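Leucine aminopeptidase 2, chloroplastic (Streptomyces sp. BC16019, PDB 5LHJ) probably removes N-terminal amino acids from peptides as a manganese-binding M17 metalloaminopeptidase, and takes part in the maturation of bottromycin. Local coordinates at residues T192-A197 / A235-Y240; E126-V131 / T161-A166; L254-V259 / L303-R308. All blocks are in the same frame, centred on the assembly; numbering follows the deposited sequence.

Contact 1. Residues T192-A197 / A235-Y240; sequences TPPAFA and AEPPRY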
loop_
_atom_site.group_PDB
_atom_site.type_symbol
_atom_site.label_atom_id
_atom_site.label_comp_id
_atom_site.label_asym_id
_atom_site.label_seq_id
_atom_site.Cartn_x
_atom_site.Cartn_y
_atom_site.Cartn_z
ATOM N N THR A 192 11.926 -30.388 8.222
ATOM C CA THR A 192 10.474 -30.555 8.118
ATOM C C THR A 192 9.955 -31.070 9.465
ATOM O O THR A 192 10.756 -31.513 10.303
ATOM C CB THR A 192 10.131 -31.584 7.037
ATOM O OG1 THR A 192 10.740 -32.840 7.380
ATOM C CG2 THR A 192 10.639 -31.125 5.679
ATOM N N PRO A 193 8.626 -31.066 9.674
ATOM C CA PRO A 193 8.151 -31.642 10.940
ATOM C C PRO A 193 8.581 -33.105 11.171
ATOM O O PRO A 193 9.067 -33.402 12.263
ATOM C CB PRO A 193 6.630 -31.449 10.880
ATOM C CG PRO A 193 6.453 -30.268 9.951
ATOM C CD PRO A 193 7.531 -30.423 8.916
ATOM N N PRO A 194 8.453 -33.989 10.163
ATOM C CA PRO A 194 8.982 -35.352 10.395
ATOM C C PRO A 194 10.488 -35.424 10.665
ATOM O O PRO A 194 10.924 -36.189 11.534
ATOM C CB PRO A 194 8.629 -36.080 9.086
ATOM C CG PRO A 194 7.409 -35.381 8.610
ATOM C CD PRO A 194 7.734 -33.929 8.876
ATOM N N ALA A 195 11.278 -34.630 9.946
ATOM C CA ALA A 195 12.728 -34.593 10.147
ATOM C C ALA A 195 13.112 -34.037 11.520
ATOM O O ALA A 195 14.019 -34.555 12.189
ATOM C CB ALA A 195 13.389 -33.777 9.053
ATOM N N PHE A 196 12.394 -32.999 11.951
ATOM C CA PHE A 196 12.597 -32.414 13.282
ATOM C C PHE A 196 12.280 -33.440 14.376
ATOM O O PHE A 196 13.069 -33.607 15.311
ATOM C CB PHE A 196 11.775 -31.107 13.411
ATOM C CG PHE A 196 12.142 -30.211 14.575
ATOM C CD1 PHE A 196 13.232 -30.442 15.425
ATOM C CD2 PHE A 196 11.366 -29.071 14.802
ATOM C CE1 PHE A 196 13.511 -29.577 16.476
ATOM C CE2 PHE A 196 11.668 -28.195 15.834
ATOM C CZ PHE A 196 12.734 -28.449 16.671
ATOM N N ALA A 197 11.172 -34.162 14.239
ATOM C CA ALA A 197 10.838 -35.219 15.199
ATOM C C ALA A 197 11.956 -36.281 15.250
ATOM O O ALA A 197 12.355 -36.707 16.337
ATOM C CB ALA A 197 9.504 -35.856 14.858
ATOM N N ALA A 235 2.070 -30.278 2.401
ATOM C CA ALA A 235 2.426 -31.648 1.995
ATOM C C ALA A 235 3.130 -32.418 3.122
ATOM O O ALA A 235 3.117 -33.657 3.121
ATOM C CB ALA A 235 3.319 -31.626 0.762
ATOM N N GLU A 236 3.756 -31.707 4.057
ATOM C CA GLU A 236 4.418 -32.356 5.203
ATOM C C GLU A 236 3.413 -32.616 6.328
ATOM O O GLU A 236 2.656 -31.718 6.719
ATOM C CB GLU A 236 5.583 -31.500 5.711
ATOM C CG GLU A 236 6.716 -31.333 4.725
ATOM C CD GLU A 236 7.447 -32.627 4.433
ATOM O OE1 GLU A 236 7.481 -33.512 5.317
ATOM O OE2 GLU A 236 7.987 -32.768 3.321
ATOM N N PRO A 237 3.370 -33.849 6.857
ATOM C CA PRO A 237 2.428 -34.116 7.934
ATOM C C PRO A 237 2.948 -33.556 9.272
ATOM O O PRO A 237 4.159 -33.494 9.465
ATOM C CB PRO A 237 2.384 -35.647 7.973
ATOM C CG PRO A 237 3.745 -36.045 7.540
ATOM C CD PRO A 237 4.102 -35.067 6.456
ATOM N N PRO A 238 2.046 -33.191 10.194
ATOM C CA PRO A 238 2.490 -32.701 11.499
ATOM C C PRO A 238 2.997 -33.833 12.396
ATOM O O PRO A 238 2.819 -35.020 12.076
ATOM C CB PRO A 238 1.228 -32.060 12.079
ATOM C CG PRO A 238 0.108 -32.842 11.461
ATOM C CD PRO A 238 0.576 -33.180 10.071
ATOM N N ARG A 239 3.684 -33.443 13.466
ATOM C CA ARG A 239 4.217 -34.365 14.476
ATOM C C ARG A 239 3.975 -33.748 15.834
ATOM O O ARG A 239 3.897 -32.518 15.968
ATOM C CB ARG A 239 5.728 -34.582 14.285
ATOM C CG ARG A 239 6.133 -35.293 12.998
ATOM C CD ARG A 239 5.786 -36.776 13.064
ATOM N NE ARG A 239 6.189 -37.560 11.887
ATOM C CZ ARG A 239 5.428 -37.832 10.827
ATOM N NH1 ARG A 239 4.183 -37.352 10.711
ATOM N NH2 ARG A 239 5.908 -38.615 9.863
ATOM N N TYR A 240 3.877 -34.592 16.852
ATOM C CA TYR A 240 3.891 -34.124 18.230
ATOM C C TYR A 240 4.882 -34.971 19.002
ATOM O O TYR A 240 4.816 -36.210 18.933
ATOM C CB TYR A 240 2.501 -34.225 18.851
ATOM C CG TYR A 240 2.451 -33.819 20.286
ATOM C CD1 TYR A 240 2.650 -32.488 20.661
ATOM C CD2 TYR A 240 2.202 -34.757 21.285
ATOM C CE1 TYR A 240 2.616 -32.109 21.998
ATOM C CE2 TYR A 240 2.155 -34.391 22.620
ATOM C CZ TYR A 240 2.356 -33.068 22.977
ATOM O OH TYR A 240 2.301 -32.708 24.304
HETATM O O HOH W 1 10.733 -34.698 5.507
HETATM O O HOH W 2 8.911 -38.282 12.219
#
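The capped first turn of helix 193-207 rests P193 and P194 on E236 and P237, which lead into strand 239-245, and on R239, its first residue. T192 is the N-cap: its OG1 sits between the backbone N and the carbonyl carbon (chi1 60°), where it accepts a bond from A195 N at 3.2 Å. Proline suits the two positions that follow, because the first turn of a helix has no backbone acceptor for their missing N-H groups. The E236 side chain crosses that of T192 at about a right angle, bringing its CD to 3.7 Å from T192 CG2, while its OE1 lies 3.6 Å from P194 CD. A water bound to T192 OG1 also donates weakly to E236 OE1. P193 CB closes to 3.5 Å on P237 O, a buried carbonyl with no partner in the model. P194 CG covers one face of the R239 guanidinium, offset toward the rim and 3.8 Å from R239 NH2. At the edge of that group, in its plane, a second water accepts from R239 NE and donates to P194 O, joining the segments; R239 NH1 turns back to P238 O. A197 CB meets the aliphatic part of R239, 3.9 Å from CG. The arrangement is that of a threonine-capped helix, its first turn starting on two prolines, packed on the loop entering strand 239-245 of the catalytic alpha/beta domain.

Contact 2. Residues E126-V131 / T161-A166; sequences ERARAV and TPERRA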
loop_
_atom_site.group_PDB
_atom_site.type_symbol
_atom_site.label_atom_id
_atom_site.label_comp_id
_atom_site.label_asym_id
_atom_site.label_seq_id
_atom_site.Cartn_x
_atom_site.Cartn_y
_atom_site.Cartn_z
ATOM N N GLU A 126 31.384 -16.688 38.447
ATOM C CA GLU A 126 30.543 -15.997 37.460
ATOM C C GLU A 126 31.376 -15.521 36.267
ATOM O O GLU A 126 30.933 -15.615 35.117
ATOM C CB GLU A 126 29.784 -14.821 38.093
ATOM C CG GLU A 126 28.474 -15.199 38.782
ATOM C CD GLU A 126 28.634 -16.224 39.905
ATOM O OE1 GLU A 126 29.465 -16.010 40.817
ATOM O OE2 GLU A 126 27.925 -17.257 39.879
ATOM N N ARG A 127 32.589 -15.036 36.531
ATOM C CA ARG A 127 33.516 -14.664 35.440
ATOM C C ARG A 127 33.843 -15.864 34.560
ATOM O O ARG A 127 33.760 -15.784 33.328
ATOM C CB ARG A 127 34.815 -14.065 35.991
ATOM C CG ARG A 127 34.607 -12.740 36.712
ATOM C CD ARG A 127 35.907 -11.992 36.965
ATOM N NE ARG A 127 36.979 -12.787 37.555
ATOM C CZ ARG A 127 37.343 -12.810 38.841
ATOM N NH1 ARG A 127 36.687 -12.133 39.779
ATOM N NH2 ARG A 127 38.373 -13.562 39.203
ATOM N N ALA A 128 34.188 -16.987 35.195
ATOM C CA ALA A 128 34.578 -18.197 34.460
ATOM C C ALA A 128 33.435 -18.740 33.591
ATOM O O ALA A 128 33.646 -19.097 32.429
ATOM C CB ALA A 128 35.094 -19.273 35.419
ATOM N N ARG A 129 32.236 -18.787 34.160
ATOM C CA ARG A 129 31.046 -19.266 33.444
ATOM C C ARG A 129 30.753 -18.394 32.217
ATOM O O ARG A 129 30.512 -18.915 31.113
ATOM C CB ARG A 129 29.842 -19.302 34.391
ATOM C CG ARG A 129 28.609 -20.018 33.838
ATOM C CD ARG A 129 27.438 -20.017 34.826
ATOM N NE ARG A 129 27.839 -20.600 36.101
ATOM C CZ ARG A 129 28.070 -19.942 37.252
ATOM N NH1 ARG A 129 27.890 -18.620 37.382
ATOM N NH2 ARG A 129 28.477 -20.630 38.320
ATOM N N ALA A 130 30.819 -17.078 32.407
ATOM C CA ALA A 130 30.541 -16.119 31.336
ATOM C C ALA A 130 31.580 -16.160 30.210
ATOM O O ALA A 130 31.227 -16.100 29.033
ATOM C CB ALA A 130 30.418 -14.709 31.893
ATOM N N VAL A 131 32.862 -16.256 30.570
ATOM C CA VAL A 131 33.930 -16.347 29.576
ATOM C C VAL A 131 33.790 -17.627 28.748
ATOM O O VAL A 131 33.920 -17.592 27.525
ATOM C CB VAL A 131 35.322 -16.241 30.229
ATOM C CG1 VAL A 131 36.438 -16.554 29.239
ATOM C CG2 VAL A 131 35.525 -14.833 30.800
ATOM N N THR A 161 41.360 -20.613 34.641
ATOM C CA THR A 161 40.689 -20.304 35.905
ATOM C C THR A 161 40.730 -21.557 36.777
ATOM O O THR A 161 40.678 -22.662 36.243
ATOM C CB THR A 161 39.208 -19.879 35.730
ATOM O OG1 THR A 161 38.572 -19.717 37.007
ATOM C CG2 THR A 161 38.411 -20.893 34.898
ATOM N N PRO A 162 40.819 -21.392 38.113
ATOM C CA PRO A 162 40.559 -22.553 38.988
ATOM C C PRO A 162 39.086 -23.008 39.035
ATOM O O PRO A 162 38.817 -24.099 39.535
ATOM C CB PRO A 162 41.018 -22.065 40.372
ATOM C CG PRO A 162 40.968 -20.583 40.298
ATOM C CD PRO A 162 41.201 -20.187 38.873
ATOM N N GLU A 163 38.153 -22.191 38.533
ATOM C CA GLU A 163 36.718 -22.478 38.611
ATOM C C GLU A 163 36.270 -23.441 37.509
ATOM O O GLU A 163 35.498 -23.079 36.612
ATOM C CB GLU A 163 35.915 -21.175 38.538
ATOM C CG GLU A 163 36.243 -20.162 39.634
ATOM C CD GLU A 163 35.753 -20.563 41.014
ATOM O OE1 GLU A 163 34.804 -21.358 41.139
ATOM O OE2 GLU A 163 36.327 -20.072 41.999
ATOM N N ARG A 164 36.720 -24.688 37.596
ATOM C CA ARG A 164 36.483 -25.655 36.519
ATOM C C ARG A 164 35.020 -26.065 36.388
ATOM O O ARG A 164 34.547 -26.283 35.280
ATOM C CB ARG A 164 37.363 -26.906 36.677
ATOM C CG ARG A 164 38.854 -26.643 36.837
ATOM C CD ARG A 164 39.428 -25.577 35.899
ATOM N NE ARG A 164 39.176 -25.888 34.488
ATOM C CZ ARG A 164 39.401 -25.054 33.467
ATOM N NH1 ARG A 164 39.117 -25.447 32.231
ATOM N NH2 ARG A 164 39.898 -23.834 33.664
ATOM N N ARG A 165 34.305 -26.155 37.508
ATOM C CA ARG A 165 32.871 -26.463 37.490
ATOM C C ARG A 165 32.121 -25.382 36.703
ATOM O O ARG A 165 31.294 -25.698 35.848
ATOM C CB ARG A 165 32.329 -26.583 38.926
ATOM C CG ARG A 165 30.814 -26.606 39.087
ATOM C CD ARG A 165 30.225 -27.971 38.841
ATOM N NE ARG A 165 30.471 -28.886 39.958
ATOM C CZ ARG A 165 30.096 -30.169 39.983
ATOM N NH1 ARG A 165 29.451 -30.715 38.945
ATOM N NH2 ARG A 165 30.376 -30.912 41.053
ATOM N N ALA A 166 32.426 -24.118 36.997
ATOM C CA ALA A 166 31.792 -22.982 36.302
ATOM C C ALA A 166 32.072 -22.995 34.794
ATOM O O ALA A 166 31.180 -22.702 34.001
ATOM C CB ALA A 166 32.251 -21.667 36.910
#
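Helix 124-139 and the first turn of helix 164-185 come close at R129 and A166, whose CA atoms are 4.7 Å apart, and R129 CA makes a CH...O contact with A166 O at 3.5 Å. So near an approach depends on small side chains. A128 is directed at the second segment, and its lone methyl is met by three groups: T161 CG2 at 3.7 Å, E163 CB, and A166 CB at 4.0 Å. Alanine suits both helices here, since one carbon fills the interface without pushing the backbones apart. T161 turns its CG2 into the crowded position between the backbone N and the carbonyl carbon, which leaves OG1 anti to the backbone N (chi1 174°). From there OG1 accepts from E163 N at 2.9 Å, forming an ST turn, and E163 in turn stands at the N-cap position of helix 164-185. R164 adds a second brace: its NH2 reaches T161 O in the carbonyl plane, on a lone pair, with a nearly straight bond of 170°, and also bonds to V159 O. R129 lays its CB and CG beside A166 O before bending at chi3. Its NH1 then forms a salt bridge with E126 OE2 at 2.8 Å; the carboxylate oxygen is approached from above its plane, whereas the bond lies in the plane of the guanidinium. R129 NE pairs with E169, one turn further along helix 164-185. The chemistry implies a division of labour: methyl groups and methylenes make the close helix approach, while the R129 guanidinium, paired with E126 and E169, ties the two helices together through carboxylates on both.

Contact 3. Residues L254-V259 / L303-R308; sequences LTVGLV and LPLRVR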
loop_
_atom_site.group_PDB
_atom_site.type_symbol
_atom_site.label_atom_id
_atom_site.label_comp_id
_atom_site.label_asym_id
_atom_site.label_seq_id
_atom_site.Cartn_x
_atom_site.Cartn_y
_atom_site.Cartn_z
ATOM N N LEU A 254 9.290 -31.648 42.405
ATOM C CA LEU A 254 8.747 -30.634 41.492
ATOM C C LEU A 254 8.843 -31.153 40.054
ATOM O O LEU A 254 9.888 -31.662 39.651
ATOM C CB LEU A 254 9.508 -29.316 41.649
ATOM C CG LEU A 254 8.999 -28.078 40.904
ATOM C CD1 LEU A 254 7.652 -27.610 41.440
ATOM C CD2 LEU A 254 10.005 -26.937 41.009
ATOM N N THR A 255 7.742 -31.040 39.304
ATOM C CA THR A 255 7.684 -31.443 37.896
ATOM C C THR A 255 7.291 -30.240 37.051
ATOM O O THR A 255 6.243 -29.649 37.297
ATOM C CB THR A 255 6.680 -32.585 37.681
ATOM O OG1 THR A 255 7.146 -33.748 38.390
ATOM C CG2 THR A 255 6.548 -32.933 36.194
ATOM N N VAL A 256 8.127 -29.900 36.068
ATOM C CA VAL A 256 7.916 -28.721 35.221
ATOM C C VAL A 256 7.613 -29.169 33.788
ATOM O O VAL A 256 8.319 -30.016 33.229
ATOM C CB VAL A 256 9.163 -27.796 35.244
ATOM C CG1 VAL A 256 8.990 -26.593 34.306
ATOM C CG2 VAL A 256 9.444 -27.320 36.663
ATOM N N GLY A 257 6.555 -28.599 33.205
ATOM C CA GLY A 257 6.206 -28.799 31.803
ATOM C C GLY A 257 6.666 -27.616 30.972
ATOM O O GLY A 257 6.393 -26.483 31.344
ATOM N N LEU A 258 7.380 -27.880 29.875
ATOM C CA LEU A 258 7.793 -26.852 28.918
ATOM C C LEU A 258 7.089 -27.126 27.593
ATOM O O LEU A 258 7.121 -28.254 27.094
ATOM C CB LEU A 258 9.310 -26.874 28.671
ATOM C CG LEU A 258 10.228 -26.706 29.888
ATOM C CD1 LEU A 258 11.688 -26.778 29.474
ATOM C CD2 LEU A 258 9.928 -25.397 30.612
ATOM N N VAL A 259 6.456 -26.102 27.032
ATOM C CA VAL A 259 5.735 -26.222 25.775
ATOM C C VAL A 259 6.425 -25.315 24.765
ATOM O O VAL A 259 6.542 -24.119 25.014
ATOM C CB VAL A 259 4.255 -25.803 25.927
ATOM C CG1 VAL A 259 3.536 -25.861 24.584
ATOM C CG2 VAL A 259 3.560 -26.688 26.951
ATOM N N LEU A 303 20.241 -31.672 37.484
ATOM C CA LEU A 303 19.303 -30.992 38.377
ATOM C C LEU A 303 18.312 -31.979 38.969
ATOM O O LEU A 303 17.842 -32.859 38.252
ATOM C CB LEU A 303 18.518 -29.900 37.640
ATOM C CG LEU A 303 19.304 -28.727 37.071
ATOM C CD1 LEU A 303 18.329 -27.736 36.447
ATOM C CD2 LEU A 303 20.142 -28.059 38.148
ATOM N N PRO A 304 17.982 -31.833 40.272
ATOM C CA PRO A 304 16.983 -32.683 40.927
ATOM C C PRO A 304 15.569 -32.183 40.630
ATOM O O PRO A 304 14.887 -31.645 41.504
ATOM C CB PRO A 304 17.346 -32.541 42.414
ATOM C CG PRO A 304 17.818 -31.128 42.516
ATOM C CD PRO A 304 18.571 -30.874 41.235
ATOM N N LEU A 305 15.151 -32.368 39.380
ATOM C CA LEU A 305 13.923 -31.779 38.858
ATOM C C LEU A 305 13.463 -32.591 37.664
ATOM O O LEU A 305 14.258 -32.880 36.773
ATOM C CB LEU A 305 14.206 -30.332 38.410
ATOM C CG LEU A 305 13.047 -29.445 37.979
ATOM C CD1 LEU A 305 12.182 -29.122 39.177
ATOM C CD2 LEU A 305 13.555 -28.152 37.353
ATOM N N ARG A 306 12.187 -32.957 37.648
ATOM C CA ARG A 306 11.594 -33.640 36.512
ATOM C C ARG A 306 11.101 -32.577 35.529
ATOM O O ARG A 306 10.404 -31.656 35.930
ATOM C CB ARG A 306 10.425 -34.489 36.970
ATOM C CG ARG A 306 9.850 -35.396 35.906
ATOM C CD ARG A 306 8.782 -36.273 36.542
ATOM N NE ARG A 306 8.264 -37.279 35.621
ATOM C CZ ARG A 306 7.224 -38.084 35.872
ATOM N NH1 ARG A 306 6.558 -38.019 37.033
ATOM N NH2 ARG A 306 6.840 -38.971 34.949
ATOM N N VAL A 307 11.469 -32.711 34.262
ATOM C CA VAL A 307 11.067 -31.740 33.233
ATOM C C VAL A 307 10.540 -32.476 32.006
ATOM O O VAL A 307 11.210 -33.355 31.464
ATOM C CB VAL A 307 12.227 -30.799 32.833
ATOM C CG1 VAL A 307 11.714 -29.683 31.925
ATOM C CG2 VAL A 307 12.889 -30.203 34.067
ATOM N N ARG A 308 9.341 -32.096 31.571
ATOM C CA ARG A 308 8.724 -32.649 30.378
ATOM C C ARG A 308 8.591 -31.575 29.298
ATOM O O ARG A 308 7.988 -30.537 29.548
ATOM C CB ARG A 308 7.354 -33.203 30.739
ATOM C CG ARG A 308 6.420 -33.478 29.569
ATOM C CD ARG A 308 6.729 -34.708 28.741
ATOM N NE ARG A 308 6.533 -35.946 29.516
ATOM C CZ ARG A 308 5.361 -36.490 29.842
ATOM N NH1 ARG A 308 4.209 -35.912 29.494
ATOM N NH2 ARG A 308 5.347 -37.625 30.549
#
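L258 and V307 make up part of the tightly packed side of this parallel strand pair, with L258 CD1 3.8 Å from V307 CG1 and helix 286-301 against both. L254 and L305 lie side by side, L254 CD2 3.6 Å from L305 CD1, and V256 CG2 slants across the same L305 CD1; helix 486-498 touches both leucines. Branched aliphatic residues suit this side, which helices 286-301 and 486-498 cover. The face carrying T255, R306 and R308 is looser and more polar. There the T255 and R306 side chains lie side by side, T255 OG1 3.5 Å from R306 CD, and R306 NE forms a salt bridge with D246. R308, bent at chi2 and chi3, gives its NE to T244. G257, opposite R308 in the bridge register, adds no side chain to that face. Along the ladder V256 N donates to R306 O at 2.9 Å, R308 N to V256 O, and L258 N to R308 O at 2.7 Å (173°), but the bond from R306 N to L254 O is weak at 3.3 Å. The chemistry implies a beta-alpha-beta unit zipped firmly toward L258 and less so at L254, its apolar face packed against helices and its arginines anchored beyond the pair.

From the N terminus, contact 2 closes first: 29 residues, including strand 156-159, separate its segments, and it joins a helix of the N-terminal domain to the start of helix 164-185. That helix is followed in the chain by helix 193-207, whose first turn opens contact 1, closed 37 residues later at the entry to strand 239-245. Contact 3 then spans 43 residues from strand 255-263 to strand 306-316. The three loops lie in series, neither nesting nor crossing. Contacts 1 and 3 reach one sheet, in which strands 239-245 and 306-316 are neighbours, whereas contacts 1 and 2 sit on opposite sides of the chain's centre, their centres about 39 Å apart.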